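Local atomic coordinates of CheC, inhibitor of MCP methylation / FliN fusion protein (Thermotoga maritima, PDB entry 4HYN), a protein that belongs to the CheC phosphatase family and, as the flagellar rotor protein FliY, probably dephosphorylates the chemotaxis response regulator CheY. Residues Lys79-Met90 and Thr98-Val109; Ile18-Leu27 and Ala112-Ser123. All coordinates share one frame; numbering follows the deposited sequence.

Interaction 1 (Lys79-Met90 and Thr98-Val109)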
loop_
_atom_site.group_PDB
_atom_site.type_symbol
_atom_site.label_atom_id
_atom_site.label_comp_id
_atom_site.label_asym_id
_atom_site.label_seq_id
_atom_site.Cartn_x
_atom_site.Cartn_y
_atom_site.Cartn_z
ATOM N N LYS A 79 -9.082 -10.152 4.266
ATOM C CA LYS A 79 -8.814 -11.489 4.792
ATOM C C LYS A 79 -8.469 -12.537 3.740
ATOM O O LYS A 79 -7.537 -13.316 3.930
ATOM C CB LYS A 79 -9.995 -11.972 5.628
ATOM C CG LYS A 79 -9.893 -11.669 7.122
ATOM C CD LYS A 79 -11.193 -12.060 7.820
ATOM C CE LYS A 79 -10.964 -12.412 9.274
ATOM N NZ LYS A 79 -10.285 -11.310 9.988
ATOM N N LYS A 80 -9.192 -12.533 2.625
ATOM C CA LYS A 80 -8.941 -13.499 1.565
ATOM C C LYS A 80 -7.586 -13.339 0.910
ATOM O O LYS A 80 -6.916 -14.334 0.650
ATOM C CB LYS A 80 -10.045 -13.474 0.506
ATOM C CG LYS A 80 -11.372 -13.965 1.040
ATOM C CD LYS A 80 -12.306 -14.432 -0.063
ATOM C CE LYS A 80 -13.516 -15.156 0.533
ATOM N NZ LYS A 80 -13.102 -16.254 1.473
ATOM N N LEU A 81 -7.175 -12.099 0.656
ATOM C CA LEU A 81 -5.879 -11.836 0.034
ATOM C C LEU A 81 -4.765 -12.219 1.006
ATOM O O LEU A 81 -3.794 -12.873 0.632
ATOM C CB LEU A 81 -5.751 -10.361 -0.357
ATOM C CG LEU A 81 -4.404 -9.918 -0.940
ATOM C CD1 LEU A 81 -4.098 -10.721 -2.206
ATOM C CD2 LEU A 81 -4.421 -8.418 -1.240
ATOM N N VAL A 82 -4.951 -11.850 2.266
ATOM C CA VAL A 82 -3.986 -12.147 3.308
ATOM C C VAL A 82 -3.758 -13.655 3.408
ATOM O O VAL A 82 -2.616 -14.109 3.528
ATOM C CB VAL A 82 -4.481 -11.611 4.664
ATOM C CG1 VAL A 82 -3.510 -11.985 5.787
ATOM C CG2 VAL A 82 -4.671 -10.113 4.586
ATOM N N ALA A 83 -4.847 -14.421 3.329
ATOM C CA ALA A 83 -4.783 -15.880 3.421
ATOM C C ALA A 83 -4.080 -16.504 2.210
ATOM O O ALA A 83 -3.361 -17.497 2.345
ATOM C CB ALA A 83 -6.192 -16.462 3.596
ATOM N N VAL A 84 -4.298 -15.922 1.033
ATOM C CA VAL A 84 -3.673 -16.399 -0.196
ATOM C C VAL A 84 -2.168 -16.176 -0.136
ATOM O O VAL A 84 -1.391 -17.063 -0.485
ATOM C CB VAL A 84 -4.228 -15.661 -1.437
ATOM C CG1 VAL A 84 -3.330 -15.893 -2.650
ATOM C CG2 VAL A 84 -5.641 -16.126 -1.725
ATOM N N ILE A 85 -1.764 -15.000 0.330
ATOM C CA ILE A 85 -0.351 -14.667 0.430
ATOM C C ILE A 85 0.354 -15.489 1.507
ATOM O O ILE A 85 1.459 -15.982 1.287
ATOM C CB ILE A 85 -0.157 -13.146 0.649
ATOM C CG1 ILE A 85 -0.448 -12.408 -0.665
ATOM C CG2 ILE A 85 1.252 -12.839 1.149
ATOM C CD1 ILE A 85 -0.534 -10.911 -0.530
ATOM N N ALA A 86 -0.307 -15.675 2.646
ATOM C CA ALA A 86 0.263 -16.450 3.739
ATOM C C ALA A 86 0.532 -17.881 3.274
ATOM O O ALA A 86 1.639 -18.398 3.442
ATOM C CB ALA A 86 -0.678 -16.446 4.940
ATOM N N ASP A 87 -0.479 -18.491 2.656
ATOM C CA ASP A 87 -0.377 -19.854 2.147
ATOM C C ASP A 87 0.785 -19.967 1.161
ATOM O O ASP A 87 1.526 -20.952 1.175
ATOM C CB ASP A 87 -1.695 -20.270 1.479
ATOM C CG ASP A 87 -1.748 -21.760 1.151
ATOM O OD1 ASP A 87 -2.008 -22.099 -0.022
ATOM O OD2 ASP A 87 -1.545 -22.594 2.065
ATOM N N LEU A 88 0.942 -18.948 0.316
ATOM C CA LEU A 88 2.021 -18.906 -0.669
ATOM C C LEU A 88 3.386 -18.860 0.028
ATOM O O LEU A 88 4.287 -19.626 -0.313
ATOM C CB LEU A 88 1.858 -17.686 -1.576
ATOM C CG LEU A 88 1.408 -17.866 -3.029
ATOM C CD1 LEU A 88 1.088 -19.303 -3.313
ATOM C CD2 LEU A 88 0.223 -16.968 -3.328
HETATM N N MSE A 89 3.526 -17.971 1.010
HETATM C CA MSE A 89 4.772 -17.837 1.763
HETATM C C MSE A 89 5.118 -19.131 2.502
HETATM O O MSE A 89 6.290 -19.441 2.705
HETATM C CB MSE A 89 4.668 -16.703 2.791
HETATM C CG MSE A 89 4.682 -15.274 2.227
HETATM SE SE MSE A 89 6.374 -14.745 1.354
HETATM C CE MSE A 89 5.654 -14.294 -0.382
HETATM N N MSE A 90 4.095 -19.874 2.915
HETATM C CA MSE A 90 4.300 -21.118 3.645
HETATM C C MSE A 90 4.530 -22.351 2.776
HETATM O O MSE A 90 4.704 -23.450 3.298
HETATM C CB MSE A 90 3.156 -21.343 4.632
HETATM C CG MSE A 90 3.270 -20.469 5.867
HETATM SE SE MSE A 90 1.574 -20.050 6.686
HETATM C CE MSE A 90 1.237 -21.742 7.567
ATOM N N THR A 98 -10.764 -19.838 2.641
ATOM C CA THR A 98 -10.987 -19.490 4.040
ATOM C C THR A 98 -10.540 -18.056 4.309
ATOM O O THR A 98 -9.799 -17.467 3.523
ATOM C CB THR A 98 -10.166 -20.415 4.971
ATOM O OG1 THR A 98 -10.631 -20.291 6.321
ATOM C CG2 THR A 98 -8.683 -20.034 4.920
ATOM N N GLU A 99 -11.008 -17.499 5.419
ATOM C CA GLU A 99 -10.631 -16.154 5.826
ATOM C C GLU A 99 -9.926 -16.269 7.167
ATOM O O GLU A 99 -9.482 -15.278 7.740
ATOM C CB GLU A 99 -11.857 -15.247 5.947
ATOM C CG GLU A 99 -12.515 -14.909 4.617
ATOM C CD GLU A 99 -13.411 -13.683 4.696
ATOM O OE1 GLU A 99 -13.248 -12.775 3.854
ATOM O OE2 GLU A 99 -14.274 -13.623 5.597
ATOM N N GLU A 100 -9.831 -17.501 7.655
ATOM C CA GLU A 100 -9.181 -17.803 8.922
ATOM C C GLU A 100 -7.720 -17.405 8.894
ATOM O O GLU A 100 -6.990 -17.735 7.960
ATOM C CB GLU A 100 -9.291 -19.299 9.237
ATOM C CG GLU A 100 -10.451 -19.667 10.147
ATOM C CD GLU A 100 -11.787 -19.187 9.624
ATOM O OE1 GLU A 100 -12.341 -19.842 8.716
ATOM O OE2 GLU A 100 -12.284 -18.153 10.121
ATOM N N LEU A 101 -7.304 -16.673 9.916
ATOM C CA LEU A 101 -5.926 -16.240 10.023
ATOM C C LEU A 101 -5.468 -16.288 11.468
ATOM O O LEU A 101 -6.262 -16.110 12.390
ATOM C CB LEU A 101 -5.738 -14.845 9.405
ATOM C CG LEU A 101 -6.807 -13.764 9.576
ATOM C CD1 LEU A 101 -6.827 -13.239 11.008
ATOM C CD2 LEU A 101 -6.529 -12.628 8.602
ATOM N N ASP A 102 -4.195 -16.596 11.656
ATOM C CA ASP A 102 -3.620 -16.689 12.986
ATOM C C ASP A 102 -2.287 -15.962 13.031
ATOM O O ASP A 102 -1.845 -15.407 12.028
ATOM C CB ASP A 102 -3.447 -18.158 13.390
ATOM C CG ASP A 102 -2.801 -19.000 12.294
ATOM O OD1 ASP A 102 -1.627 -18.748 11.946
ATOM O OD2 ASP A 102 -3.473 -19.921 11.782
ATOM N N GLU A 103 -1.641 -15.998 14.190
ATOM C CA GLU A 103 -0.360 -15.334 14.386
ATOM C C GLU A 103 0.724 -15.851 13.435
ATOM O O GLU A 103 1.610 -15.096 13.030
ATOM C CB GLU A 103 0.088 -15.483 15.845
ATOM C CG GLU A 103 0.746 -14.231 16.433
ATOM C CD GLU A 103 -0.206 -13.038 16.514
ATOM O OE1 GLU A 103 0.148 -11.950 16.005
ATOM O OE2 GLU A 103 -1.306 -13.185 17.091
ATOM N N ILE A 104 0.638 -17.126 13.064
ATOM C CA ILE A 104 1.612 -17.732 12.158
ATOM C C ILE A 104 1.436 -17.235 10.718
ATOM O O ILE A 104 2.416 -16.943 10.027
ATOM C CB ILE A 104 1.536 -19.271 12.223
ATOM C CG1 ILE A 104 1.911 -19.733 13.638
ATOM C CG2 ILE A 104 2.460 -19.902 11.173
ATOM C CD1 ILE A 104 1.528 -21.153 13.957
ATOM N N LYS A 105 0.188 -17.137 10.276
ATOM C CA LYS A 105 -0.114 -16.650 8.938
ATOM C C LYS A 105 0.233 -15.169 8.885
ATOM O O LYS A 105 0.840 -14.695 7.927
ATOM C CB LYS A 105 -1.601 -16.828 8.624
ATOM C CG LYS A 105 -2.065 -18.267 8.473
ATOM C CD LYS A 105 -3.485 -18.293 7.933
ATOM C CE LYS A 105 -3.963 -19.702 7.644
ATOM N NZ LYS A 105 -5.249 -19.678 6.892
ATOM N N LEU A 106 -0.173 -14.443 9.924
ATOM C CA LEU A 106 0.090 -13.013 10.026
ATOM C C LEU A 106 1.585 -12.745 10.067
ATOM O O LEU A 106 2.051 -11.687 9.634
ATOM C CB LEU A 106 -0.580 -12.442 11.273
ATOM C CG LEU A 106 -1.905 -11.703 11.075
ATOM C CD1 LEU A 106 -2.833 -12.476 10.165
ATOM C CD2 LEU A 106 -2.545 -11.471 12.435
ATOM N N SER A 107 2.330 -13.714 10.589
ATOM C CA SER A 107 3.776 -13.603 10.670
ATOM C C SER A 107 4.390 -13.767 9.276
ATOM O O SER A 107 5.391 -13.121 8.952
ATOM C CB SER A 107 4.338 -14.655 11.625
ATOM O OG SER A 107 5.738 -14.499 11.785
ATOM N N ALA A 108 3.773 -14.614 8.453
ATOM C CA ALA A 108 4.254 -14.859 7.097
ATOM C C ALA A 108 3.927 -13.701 6.154
ATOM O O ALA A 108 4.682 -13.427 5.225
ATOM C CB ALA A 108 3.682 -16.153 6.554
ATOM N N VAL A 109 2.791 -13.046 6.371
ATOM C CA VAL A 109 2.415 -11.916 5.532
ATOM C C VAL A 109 3.258 -10.708 5.929
ATOM O O VAL A 109 3.588 -9.871 5.093
ATOM C CB VAL A 109 0.911 -11.586 5.642
ATOM C CG1 VAL A 109 0.561 -10.375 4.781
ATOM C CG2 VAL A 109 0.097 -12.771 5.186
HETATM O O HOH W 1 -3.954 -19.234 4.325
#

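Interaction 2 (Ile18-Leu27 and Ala112-Ser123)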
loop_
_atom_site.group_PDB
_atom_site.type_symbol
_atom_site.label_atom_id
_atom_site.label_comp_id
_atom_site.label_asym_id
_atom_site.label_seq_id
_atom_site.Cartn_x
_atom_site.Cartn_y
_atom_site.Cartn_z
ATOM N N ILE A 18 5.871 1.788 -10.609
ATOM C CA ILE A 18 7.285 1.500 -10.476
ATOM C C ILE A 18 7.636 0.954 -9.099
ATOM O O ILE A 18 8.241 -0.106 -8.983
ATOM C CB ILE A 18 8.127 2.755 -10.761
ATOM C CG1 ILE A 18 7.912 3.208 -12.207
ATOM C CG2 ILE A 18 9.602 2.483 -10.495
ATOM C CD1 ILE A 18 8.504 4.569 -12.496
ATOM N N ALA A 19 7.253 1.680 -8.057
ATOM C CA ALA A 19 7.550 1.261 -6.693
ATOM C C ALA A 19 6.861 -0.056 -6.333
ATOM O O ALA A 19 7.537 -1.041 -6.027
ATOM C CB ALA A 19 7.181 2.361 -5.699
HETATM N N MSE A 20 5.532 -0.091 -6.411
HETATM C CA MSE A 20 4.803 -1.313 -6.090
HETATM C C MSE A 20 5.148 -2.424 -7.065
HETATM O O MSE A 20 5.016 -3.602 -6.739
HETATM C CB MSE A 20 3.295 -1.088 -6.083
HETATM C CG MSE A 20 2.587 -1.937 -5.051
HETATM SE SE MSE A 20 3.346 -1.641 -3.286
HETATM C CE MSE A 20 3.261 -3.466 -2.630
ATOM N N GLY A 21 5.564 -2.036 -8.269
ATOM C CA GLY A 21 5.956 -3.005 -9.273
ATOM C C GLY A 21 7.261 -3.652 -8.850
ATOM O O GLY A 21 7.504 -4.820 -9.127
ATOM N N SER A 22 8.105 -2.878 -8.172
ATOM C CA SER A 22 9.385 -3.371 -7.675
ATOM C C SER A 22 9.096 -4.342 -6.518
ATOM O O SER A 22 9.705 -5.409 -6.410
ATOM C CB SER A 22 10.243 -2.192 -7.202
ATOM O OG SER A 22 11.595 -2.569 -7.036
ATOM N N ALA A 23 8.117 -3.987 -5.694
ATOM C CA ALA A 23 7.712 -4.821 -4.570
ATOM C C ALA A 23 7.188 -6.170 -5.071
ATOM O O ALA A 23 7.347 -7.195 -4.409
ATOM C CB ALA A 23 6.640 -4.117 -3.763
ATOM N N ALA A 24 6.576 -6.153 -6.254
ATOM C CA ALA A 24 6.020 -7.352 -6.869
ATOM C C ALA A 24 7.112 -8.267 -7.404
ATOM O O ALA A 24 6.993 -9.497 -7.330
ATOM C CB ALA A 24 5.060 -6.969 -7.991
ATOM N N THR A 25 8.177 -7.656 -7.921
ATOM C CA THR A 25 9.306 -8.389 -8.481
ATOM C C THR A 25 10.101 -9.159 -7.431
ATOM O O THR A 25 10.548 -10.277 -7.695
ATOM C CB THR A 25 10.241 -7.452 -9.273
ATOM O OG1 THR A 25 9.538 -6.927 -10.407
ATOM C CG2 THR A 25 11.468 -8.200 -9.763
ATOM N N THR A 26 10.305 -8.557 -6.259
ATOM C CA THR A 26 11.036 -9.235 -5.186
ATOM C C THR A 26 10.147 -10.336 -4.620
ATOM O O THR A 26 10.618 -11.412 -4.265
ATOM C CB THR A 26 11.436 -8.279 -4.041
ATOM O OG1 THR A 26 10.281 -7.578 -3.572
ATOM C CG2 THR A 26 12.473 -7.290 -4.505
ATOM N N LEU A 27 8.849 -10.056 -4.575
ATOM C CA LEU A 27 7.846 -10.989 -4.088
ATOM C C LEU A 27 7.821 -12.183 -5.028
ATOM O O LEU A 27 7.699 -13.330 -4.605
ATOM C CB LEU A 27 6.481 -10.288 -4.087
ATOM C CG LEU A 27 5.395 -10.740 -3.116
ATOM C CD1 LEU A 27 4.380 -11.630 -3.782
ATOM C CD2 LEU A 27 6.046 -11.426 -1.938
ATOM N N ALA A 112 6.464 -10.954 4.057
ATOM C CA ALA A 112 6.243 -10.589 2.666
ATOM C C ALA A 112 6.117 -9.064 2.571
ATOM O O ALA A 112 6.710 -8.445 1.690
ATOM C CB ALA A 112 4.998 -11.271 2.132
HETATM N N MSE A 113 5.393 -8.466 3.514
HETATM C CA MSE A 113 5.217 -7.020 3.550
HETATM C C MSE A 113 6.559 -6.334 3.774
HETATM O O MSE A 113 6.842 -5.291 3.189
HETATM C CB MSE A 113 4.247 -6.625 4.666
HETATM C CG MSE A 113 2.800 -6.953 4.372
HETATM SE SE MSE A 113 2.210 -6.148 2.737
HETATM C CE MSE A 113 1.757 -7.730 1.746
ATOM N N ASN A 114 7.375 -6.938 4.629
ATOM C CA ASN A 114 8.703 -6.439 4.962
ATOM C C ASN A 114 9.535 -6.266 3.689
ATOM O O ASN A 114 10.077 -5.193 3.420
ATOM C CB ASN A 114 9.401 -7.448 5.880
ATOM C CG ASN A 114 10.049 -6.799 7.083
ATOM O OD1 ASN A 114 9.666 -7.070 8.227
ATOM N ND2 ASN A 114 11.050 -5.953 6.839
ATOM N N GLN A 115 9.609 -7.335 2.905
ATOM C CA GLN A 115 10.372 -7.351 1.666
ATOM C C GLN A 115 9.798 -6.429 0.598
ATOM O O GLN A 115 10.536 -5.719 -0.084
ATOM C CB GLN A 115 10.446 -8.782 1.129
ATOM C CG GLN A 115 11.856 -9.276 0.845
ATOM C CD GLN A 115 12.680 -9.492 2.099
ATOM O OE1 GLN A 115 12.147 -9.589 3.203
ATOM N NE2 GLN A 115 13.993 -9.584 1.930
HETATM N N MSE A 116 8.475 -6.425 0.484
HETATM C CA MSE A 116 7.777 -5.610 -0.506
HETATM C C MSE A 116 7.921 -4.107 -0.350
HETATM O O MSE A 116 8.362 -3.426 -1.269
HETATM C CB MSE A 116 6.292 -5.966 -0.536
HETATM C CG MSE A 116 5.993 -7.273 -1.225
HETATM SE SE MSE A 116 4.098 -7.564 -1.374
HETATM C CE MSE A 116 3.963 -9.139 -0.284
HETATM N N MSE A 117 7.497 -3.591 0.796
HETATM C CA MSE A 117 7.570 -2.163 1.056
HETATM C C MSE A 117 8.999 -1.651 1.147
HETATM O O MSE A 117 9.256 -0.474 0.887
HETATM C CB MSE A 117 6.762 -1.812 2.296
HETATM C CG MSE A 117 5.274 -1.974 2.071
HETATM SE SE MSE A 117 4.327 -1.897 3.726
HETATM C CE MSE A 117 3.817 -0.030 3.686
ATOM N N GLY A 118 9.922 -2.551 1.488
ATOM C CA GLY A 118 11.328 -2.199 1.555
ATOM C C GLY A 118 11.792 -1.865 0.146
ATOM O O GLY A 118 12.545 -0.914 -0.069
ATOM N N SER A 119 11.316 -2.647 -0.818
ATOM C CA SER A 119 11.643 -2.437 -2.218
ATOM C C SER A 119 10.956 -1.178 -2.739
ATOM O O SER A 119 11.561 -0.395 -3.483
ATOM C CB SER A 119 11.211 -3.640 -3.047
ATOM O OG SER A 119 11.963 -4.773 -2.675
ATOM N N ALA A 120 9.698 -0.992 -2.344
ATOM C CA ALA A 120 8.915 0.171 -2.753
ATOM C C ALA A 120 9.605 1.461 -2.322
ATOM O O ALA A 120 9.744 2.394 -3.114
ATOM C CB ALA A 120 7.531 0.099 -2.160
ATOM N N ALA A 121 10.038 1.504 -1.065
ATOM C CA ALA A 121 10.724 2.671 -0.538
ATOM C C ALA A 121 12.059 2.876 -1.259
ATOM O O ALA A 121 12.426 4.001 -1.590
ATOM C CB ALA A 121 10.940 2.517 0.950
ATOM N N THR A 122 12.766 1.781 -1.529
ATOM C CA THR A 122 14.045 1.845 -2.222
ATOM C C THR A 122 13.844 2.364 -3.641
ATOM O O THR A 122 14.603 3.208 -4.117
ATOM C CB THR A 122 14.711 0.468 -2.269
ATOM O OG1 THR A 122 14.961 0.023 -0.931
ATOM C CG2 THR A 122 16.027 0.519 -3.040
ATOM N N SER A 123 12.804 1.866 -4.307
ATOM C CA SER A 123 12.484 2.282 -5.664
ATOM C C SER A 123 12.080 3.744 -5.668
ATOM O O SER A 123 12.490 4.508 -6.535
ATOM C CB SER A 123 11.345 1.436 -6.218
ATOM O OG SER A 123 10.936 1.907 -7.489
#

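Interaction 1 (Lys79-Met90 and Thr98-Val109)
Lys79 lays its aliphatic chain across Glu99 at about a right angle, with CD 3.8 Å from Glu99 CB and CG against Leu101 CD2; its amino group goes on to a salt bridge with Glu57. Lys80 meets the same glutamate, its CG beside Glu99 OE1 and its NZ nearest Glu99 CG; NZ stays 4.2 Å from Glu99 OE1, too far for a salt bridge.

One turn on, Val82 holds CG1 anti to its backbone N (chi1 177°), which points that methyl at Val109 CG2, 3.7 Å away, with the Leu101 and Leu106 methyls at longer range. Ala83 presents its methyl to the carbonyl of Thr98, while its own O takes a hydrogen bond from a water at 2.7 Å. That water accepts from Lys105 NZ at 2.9 Å, and the same amino group donates to Glu100 O at 2.8 Å, tilted 33° from the carbonyl plane. Through that water the extended lysine links the loop before its helix to helix 79-89.

In this CheC-like fold the short helix 79-89, which directly follows strand 71-78, crosses the start of the long helix 103-128 almost perpendicularly, at 81° with 8.3 Å between the segment axes. Asp102 caps that long helix, its OD1 accepting from Lys105 N.

Ile85 CG2 adds a looser contact to Val109 CG2. Ala86 sits where the backbones come close, its CB 3.8 Å from Lys105 CB and also against Val109 CG2. Met89, modelled as selenomethionine like Met90, sets CB and CG over the methyl and carbonyl of Ala108 before its bent chain turns off to Leu27 and Ile30 of helix 6-30. At the exposed end Met90 runs its selenium past Lys105 and brings CE to Ile104 CG2.

Interaction 2 (Ile18-Leu27 and Ala112-Ser123)
Ser119 OG has three groups gathered round it: Gln115 O of its own helix, 3.1 Å from Ser119 OG, and across the contact Thr26 OG1 and the Thr26 CG2 methyl. The two hydroxyls, Ser119 OG and Thr26 OG1, stand 3.4 Å apart in a weak hydrogen bond whose direction is open, since Thr26 OG1 also has Ala23 O at 3.1 Å. With OG1 between the backbone N and the carbonyl carbon (chi1 53°), Thr26 lays CG2 against Ser119 OG. A valine here would probably leave Ser119 OG without its mate across the helices.

Small residues let the axes approach to 7.3 Å at 140°. Ala23 CB sits 3.7 Å from Met116 CB and tight on that residue's carbonyl, Ala19 CB lies 3.6 Å from Ala120 O, and Ser22 CB packs on Ser123 CB. Beside Leu27, which also packs on Ile35 of strand 35-46, the bent Met116 chain, a selenomethionine, crosses obliquely and places CE 3.5 Å from Leu27 CD2.

Met20-Thr25 and Met117-Thr122 share one Met-Gly-Ser-Ala-Ala-Thr sequence, and the pair Ala19-Ala120 corresponds to Met116-Ala23, consistent with a pseudo-twofold pairing of the two long helices, as expected of the duplicated CheC-like fold.

From the N terminus, the chain first lays down helix 6-30, which carries Ile18-Leu27, then runs through strands 35-46, 57-66 and 71-78 into helix 79-89. A linker of 13 residues leads to helix 103-128, and interaction 1 closes this local loop. Interaction 2 comes later on the same long helix and closes a far larger one back to helix 6-30, so interaction 1 is nested inside it. Their centres are about 18 Å apart, yet they touch, mainly through Met89, whose SE packs 3.8 Å from Ala112 CB, with Ile85 CG2 near the same methyl. Helix 103-128 thus joins helix 79-89 to helix 6-30, while Met113 and Met117 pack against strands 57-66 and 71-78.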